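Local coordinates for protein dipicolinate synthase subunit A (Bacillus halodurans, PDB 3D4O) that probably acts with a partner subunit to form dipicolinate, the spore metabolite, and has two Rossmann-type domains consistent with binding a nicotinamide dinucleotide, at residues K122-D127 with I131-P136; V226-L231 with F252-K257. All blocks are in the same frame, centred on the assembly; numbering follows the deposited sequence.

Interaction 1 of 2, residues K122-D127 with I131-P136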
loop_
_atom_site.group_PDB
_atom_site.type_symbol
_atom_site.label_atom_id
_atom_site.label_comp_id
_atom_site.label_asym_id
_atom_site.label_seq_id
_atom_site.Cartn_x
_atom_site.Cartn_y
_atom_site.Cartn_z
ATOM N N LYS C 122 16.368 -2.497 25.625
ATOM C CA LYS C 122 15.493 -1.930 24.630
ATOM C C LYS C 122 16.132 -2.211 23.285
ATOM O O LYS C 122 17.059 -1.504 22.860
ATOM C CB LYS C 122 15.343 -0.421 24.851
ATOM C CG LYS C 122 14.557 -0.046 26.104
ATOM C CD LYS C 122 14.607 1.448 26.364
ATOM C CE LYS C 122 15.846 1.867 27.164
ATOM N NZ LYS C 122 15.794 1.425 28.594
ATOM N N LEU C 123 15.623 -3.243 22.623
ATOM C CA LEU C 123 16.205 -3.714 21.370
ATOM C C LEU C 123 16.243 -2.664 20.289
ATOM O O LEU C 123 17.121 -2.706 19.406
ATOM C CB LEU C 123 15.504 -4.987 20.846
ATOM C CG LEU C 123 15.664 -6.217 21.772
ATOM C CD1 LEU C 123 14.908 -7.427 21.204
ATOM C CD2 LEU C 123 17.157 -6.569 22.051
HETATM N N MSE C 124 15.346 -1.693 20.367
HETATM C CA MSE C 124 15.272 -0.664 19.308
HETATM C C MSE C 124 16.367 0.387 19.438
HETATM O O MSE C 124 16.535 1.220 18.563
HETATM C CB MSE C 124 13.883 -0.028 19.205
HETATM C CG MSE C 124 12.833 -1.023 18.699
HETATM SE SE MSE C 124 13.180 -1.514 16.822
HETATM C CE MSE C 124 12.604 0.201 16.169
ATOM N N GLU C 125 17.135 0.311 20.510
ATOM C CA GLU C 125 18.270 1.229 20.689
ATOM C C GLU C 125 19.509 0.694 20.000
ATOM O O GLU C 125 20.551 1.341 19.995
ATOM C CB GLU C 125 18.580 1.481 22.159
ATOM C CG GLU C 125 17.563 2.387 22.755
ATOM C CD GLU C 125 17.796 2.680 24.212
ATOM O OE1 GLU C 125 18.721 2.121 24.835
ATOM O OE2 GLU C 125 17.001 3.473 24.737
ATOM N N ARG C 126 19.412 -0.516 19.470
ATOM C CA ARG C 126 20.550 -1.080 18.750
ATOM C C ARG C 126 20.376 -0.582 17.333
ATOM O O ARG C 126 19.417 -0.932 16.651
ATOM C CB ARG C 126 20.591 -2.598 18.797
ATOM C CG ARG C 126 20.493 -3.199 20.196
ATOM C CD ARG C 126 21.346 -4.457 20.316
ATOM N NE ARG C 126 21.460 -5.124 19.027
ATOM C CZ ARG C 126 22.225 -6.172 18.778
ATOM N NH1 ARG C 126 22.970 -6.697 19.750
ATOM N NH2 ARG C 126 22.233 -6.692 17.543
ATOM N N ASP C 127 21.297 0.239 16.875
ATOM C CA ASP C 127 21.100 0.882 15.571
ATOM C C ASP C 127 20.915 -0.127 14.474
ATOM O O ASP C 127 20.120 0.088 13.559
ATOM C CB ASP C 127 22.200 1.883 15.239
ATOM C CG ASP C 127 22.211 3.060 16.198
ATOM O OD1 ASP C 127 21.116 3.490 16.634
ATOM O OD2 ASP C 127 23.319 3.523 16.549
ATOM N N ILE C 131 17.739 -0.188 12.183
ATOM C CA ILE C 131 17.893 -0.031 10.727
ATOM C C ILE C 131 17.208 -1.172 9.966
ATOM O O ILE C 131 16.461 -0.937 9.016
ATOM C CB ILE C 131 19.348 0.163 10.310
ATOM C CG1 ILE C 131 19.802 1.569 10.690
ATOM C CG2 ILE C 131 19.514 -0.019 8.785
ATOM C CD1 ILE C 131 21.327 1.799 10.623
ATOM N N TYR C 132 17.416 -2.409 10.407
ATOM C CA TYR C 132 16.757 -3.536 9.737
ATOM C C TYR C 132 15.246 -3.370 9.807
ATOM O O TYR C 132 14.503 -3.664 8.865
ATOM C CB TYR C 132 17.160 -4.913 10.317
ATOM C CG TYR C 132 18.538 -5.314 9.902
ATOM C CD1 TYR C 132 18.854 -5.492 8.563
ATOM C CD2 TYR C 132 19.529 -5.516 10.832
ATOM C CE1 TYR C 132 20.131 -5.852 8.180
ATOM C CE2 TYR C 132 20.792 -5.868 10.458
ATOM C CZ TYR C 132 21.094 -6.021 9.147
ATOM O OH TYR C 132 22.375 -6.378 8.820
ATOM N N ASN C 133 14.792 -2.845 10.929
ATOM C CA ASN C 133 13.345 -2.754 11.198
ATOM C C ASN C 133 12.694 -1.604 10.419
ATOM O O ASN C 133 11.470 -1.582 10.224
ATOM C CB ASN C 133 13.129 -2.636 12.717
ATOM C CG ASN C 133 11.677 -2.674 13.116
ATOM O OD1 ASN C 133 11.001 -3.708 12.993
ATOM N ND2 ASN C 133 11.188 -1.552 13.632
ATOM N N SER C 134 13.528 -0.659 9.982
ATOM C CA SER C 134 13.082 0.494 9.180
ATOM C C SER C 134 12.608 0.031 7.813
ATOM O O SER C 134 11.831 0.726 7.160
ATOM C CB SER C 134 14.159 1.567 8.950
ATOM O OG SER C 134 15.199 1.144 8.071
ATOM N N ILE C 135 13.067 -1.147 7.389
ATOM C CA ILE C 135 12.710 -1.673 6.051
ATOM C C ILE C 135 11.212 -2.063 5.999
ATOM O O ILE C 135 10.442 -1.518 5.206
ATOM C CB ILE C 135 13.629 -2.802 5.594
ATOM C CG1 ILE C 135 15.057 -2.254 5.470
ATOM C CG2 ILE C 135 13.181 -3.348 4.241
ATOM C CD1 ILE C 135 16.103 -3.301 5.185
ATOM N N PRO C 136 10.778 -2.991 6.856
ATOM C CA PRO C 136 9.350 -3.225 6.805
ATOM C C PRO C 136 8.509 -2.014 7.238
ATOM O O PRO C 136 7.363 -1.877 6.817
ATOM C CB PRO C 136 9.138 -4.405 7.775
ATOM C CG PRO C 136 10.370 -4.345 8.724
ATOM C CD PRO C 136 11.477 -3.890 7.779
#
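The contact of Met124 and Asp127 with Asn133 and Ile131 is a local, surface-lying one, made where the chain leaves strand 119-122 through a short 3-10 turn and enters helix 127-148. Its polar element is the i to i+4 backbone hydrogen bond from Ile131 N to Asp127 O, 2.8 Å long with an angle of 156° at the hydrogen, which belongs to the first turn of that helix; Arg126 occupies the N-cap position. The side chain of Ile131 leans back over the same carbonyl: with CG1 anti to its own carbonyl carbon and beside its backbone N (chi1 -74°), CG1 comes within 3.2 Å of Asp127 O. Helix 127-148 runs from the last strand of one parallel, Rossmann-type sheet toward the first strand of the other, so the contact probably marks the start of one connection between the two domains. The selenomethionine Met124, in the 3-10 turn, meets Asn133, two residues beyond Ile131, with the side chains nearly perpendicular. Bends at chi2 and chi3 curl the Met124 chain toward the helix, setting CE 3.4 Å from Asn133 ND2, while SE lies 3.8 Å from the same nitrogen. This is van der Waals contact between a methyl-selenium end and an amide. Asn133 also packs on Pro269. Asp127 has its main polar partner in Arg165, whose NH1 forms a salt bridge with OD1. Next to Asn133, Ser134 OG donates a 2.6 Å hydrogen bond to Ile131 O, in the carbonyl plane and on a lone pair, and is hydrogen-bonded as well to Ser169 OG.

Interaction 2 of 2, residues V226-L231 with F252-K257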
loop_
_atom_site.group_PDB
_atom_site.type_symbol
_atom_site.label_atom_id
_atom_site.label_comp_id
_atom_site.label_asym_id
_atom_site.label_seq_id
_atom_site.Cartn_x
_atom_site.Cartn_y
_atom_site.Cartn_z
ATOM N N VAL C 226 4.560 18.837 13.680
ATOM C CA VAL C 226 3.417 19.072 12.821
ATOM C C VAL C 226 2.390 19.742 13.719
ATOM O O VAL C 226 1.407 19.153 14.171
ATOM C CB VAL C 226 2.909 17.781 12.142
ATOM C CG1 VAL C 226 1.832 18.102 11.066
ATOM C CG2 VAL C 226 4.074 17.045 11.500
ATOM N N THR C 227 2.677 21.010 13.972
ATOM C CA THR C 227 1.855 21.832 14.837
ATOM C C THR C 227 0.637 22.369 14.100
ATOM O O THR C 227 0.478 22.193 12.895
ATOM C CB THR C 227 2.644 23.026 15.401
ATOM O OG1 THR C 227 3.026 23.896 14.335
ATOM C CG2 THR C 227 3.907 22.561 16.107
ATOM N N ALA C 228 -0.205 23.051 14.859
ATOM C CA ALA C 228 -1.413 23.668 14.316
ATOM C C ALA C 228 -1.080 24.624 13.164
ATOM O O ALA C 228 -1.744 24.616 12.133
ATOM C CB ALA C 228 -2.188 24.428 15.424
ATOM N N ASN C 229 -0.061 25.461 13.361
ATOM C CA ASN C 229 0.318 26.464 12.336
ATOM C C ASN C 229 0.820 25.792 11.094
ATOM O O ASN C 229 0.598 26.257 9.974
ATOM C CB ASN C 229 1.322 27.523 12.826
ATOM C CG ASN C 229 0.643 28.840 13.191
ATOM O OD1 ASN C 229 -0.116 29.396 12.387
ATOM N ND2 ASN C 229 0.924 29.356 14.387
ATOM N N VAL C 230 1.467 24.664 11.287
ATOM C CA VAL C 230 1.976 23.921 10.140
ATOM C C VAL C 230 0.773 23.360 9.404
ATOM O O VAL C 230 0.574 23.569 8.201
ATOM C CB VAL C 230 2.912 22.781 10.570
ATOM C CG1 VAL C 230 3.234 21.868 9.391
ATOM C CG2 VAL C 230 4.193 23.377 11.168
ATOM N N LEU C 231 -0.010 22.623 10.161
ATOM C CA LEU C 231 -1.237 22.019 9.652
ATOM C C LEU C 231 -2.116 23.055 8.952
ATOM O O LEU C 231 -2.667 22.781 7.897
ATOM C CB LEU C 231 -2.039 21.315 10.769
ATOM C CG LEU C 231 -1.464 19.986 11.287
ATOM C CD1 LEU C 231 -2.147 19.514 12.565
ATOM C CD2 LEU C 231 -1.543 18.914 10.248
ATOM N N PHE C 252 -2.732 16.252 16.646
ATOM C CA PHE C 252 -3.856 15.430 16.173
ATOM C C PHE C 252 -5.197 16.074 16.440
ATOM O O PHE C 252 -6.147 15.858 15.693
ATOM C CB PHE C 252 -3.850 14.014 16.773
ATOM C CG PHE C 252 -2.658 13.179 16.357
ATOM C CD1 PHE C 252 -2.539 12.716 15.057
ATOM C CD2 PHE C 252 -1.668 12.854 17.272
ATOM C CE1 PHE C 252 -1.452 11.964 14.681
ATOM C CE2 PHE C 252 -0.580 12.095 16.905
ATOM C CZ PHE C 252 -0.464 11.656 15.614
ATOM N N ARG C 253 -5.273 16.883 17.489
ATOM C CA ARG C 253 -6.540 17.500 17.821
ATOM C C ARG C 253 -6.810 18.570 16.768
ATOM O O ARG C 253 -7.914 18.679 16.238
ATOM C CB ARG C 253 -6.561 18.066 19.255
ATOM N N TYR C 254 -5.781 19.330 16.419
ATOM C CA TYR C 254 -5.964 20.404 15.427
ATOM C C TYR C 254 -6.191 19.842 14.027
ATOM O O TYR C 254 -6.995 20.358 13.254
ATOM C CB TYR C 254 -4.807 21.405 15.412
ATOM C CG TYR C 254 -5.094 22.549 14.460
ATOM C CD1 TYR C 254 -5.939 23.576 14.835
ATOM C CD2 TYR C 254 -4.565 22.575 13.172
ATOM C CE1 TYR C 254 -6.240 24.608 13.980
ATOM C CE2 TYR C 254 -4.858 23.619 12.303
ATOM C CZ TYR C 254 -5.698 24.634 12.714
ATOM O OH TYR C 254 -6.008 25.685 11.869
ATOM N N ALA C 255 -5.484 18.771 13.710
ATOM C CA ALA C 255 -5.585 18.157 12.372
ATOM C C ALA C 255 -7.025 17.778 12.132
ATOM O O ALA C 255 -7.653 18.108 11.132
ATOM C CB ALA C 255 -4.699 16.899 12.275
ATOM N N GLU C 256 -7.532 17.092 13.130
ATOM C CA GLU C 256 -8.900 16.610 13.143
ATOM C C GLU C 256 -9.881 17.776 12.972
ATOM O O GLU C 256 -10.800 17.736 12.156
ATOM C CB GLU C 256 -9.118 15.870 14.450
ATOM C CG GLU C 256 -10.449 15.209 14.621
ATOM C CD GLU C 256 -10.455 14.290 15.848
ATOM O OE1 GLU C 256 -9.400 13.667 16.164
ATOM O OE2 GLU C 256 -11.512 14.179 16.492
ATOM N N LYS C 257 -9.607 18.844 13.701
ATOM C CA LYS C 257 -10.436 20.034 13.669
ATOM C C LYS C 257 -10.471 20.666 12.279
ATOM O O LYS C 257 -11.519 21.114 11.827
ATOM C CB LYS C 257 -9.961 21.066 14.696
#
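Ala228 and Leu231 of one short helix meet Tyr254 and Ala255 of another without a single hydrogen bond between the segments, a useful example of neighbouring helices whose facing residues meet by CH-pi and apolar contacts. The aromatic contacts centre on Tyr254, whose CG stands anti to the backbone N (chi1 -175°), carrying the ring across to helix 228-233. There Ala228 CB sits over one face in a CH-pi contact, 3.8 Å from the centroid of the Tyr254 ring and 19° off its normal. The methyl is displaced toward the rim, and its nearest ring atom is Tyr254 CG at 3.6 Å. Leu231 takes a different approach to the same ring: its CB lies at the edge, near the ring plane, 3.7 Å from Tyr254 CD2. Face and edge are thus met by residues three positions apart, and the backbone joins in, with Ala228 O 3.3 Å from Tyr254 CE2. Aliphatic contact follows one residue further along the second helix, where Leu231 CD1 meets Ala255 CB at 3.7 Å and also rests against the Ala255 backbone N. The small Ala228 side chain is consistent with the close approach of the backbones, the CA atoms of Ala228 and Tyr254 being 5.7 Å apart. The polar bonds lie around these contacts: Leu231 N bonds to the O of Thr227, the N-cap residue, Tyr254 N to Asp251 OD1, and Leu231 O to NH1 of Arg258, just past helix 252-257. Ala255 packs in turn on Ala262 of strand 261-264. Helices 228-233 and 252-257 are the connections of two successive beta-alpha-beta units, linking strands 216-219, 239-242 and 261-264, and such side-by-side helices against a parallel sheet are typical of the Rossmann fold.

In the fold
The two contacts follow one another along the chain, interaction 1 closing before interaction 2 opens, and they do not touch: their centres are 29 Å apart and their nearest atoms about 17 Å. Interaction 1 lies nearer the middle of the chain, at the exit from the sheet ending in strand 119-122, whereas interaction 2 lies toward the periphery, beside strand 261-264 of the other sheet. Both sheets are six-stranded and parallel with strand order 3-2-1-4-5-6. Helix 127-148 leads from one to the other, so that one contact belongs to the junction between two Rossmann-type domains and the other to the helical layer of the second.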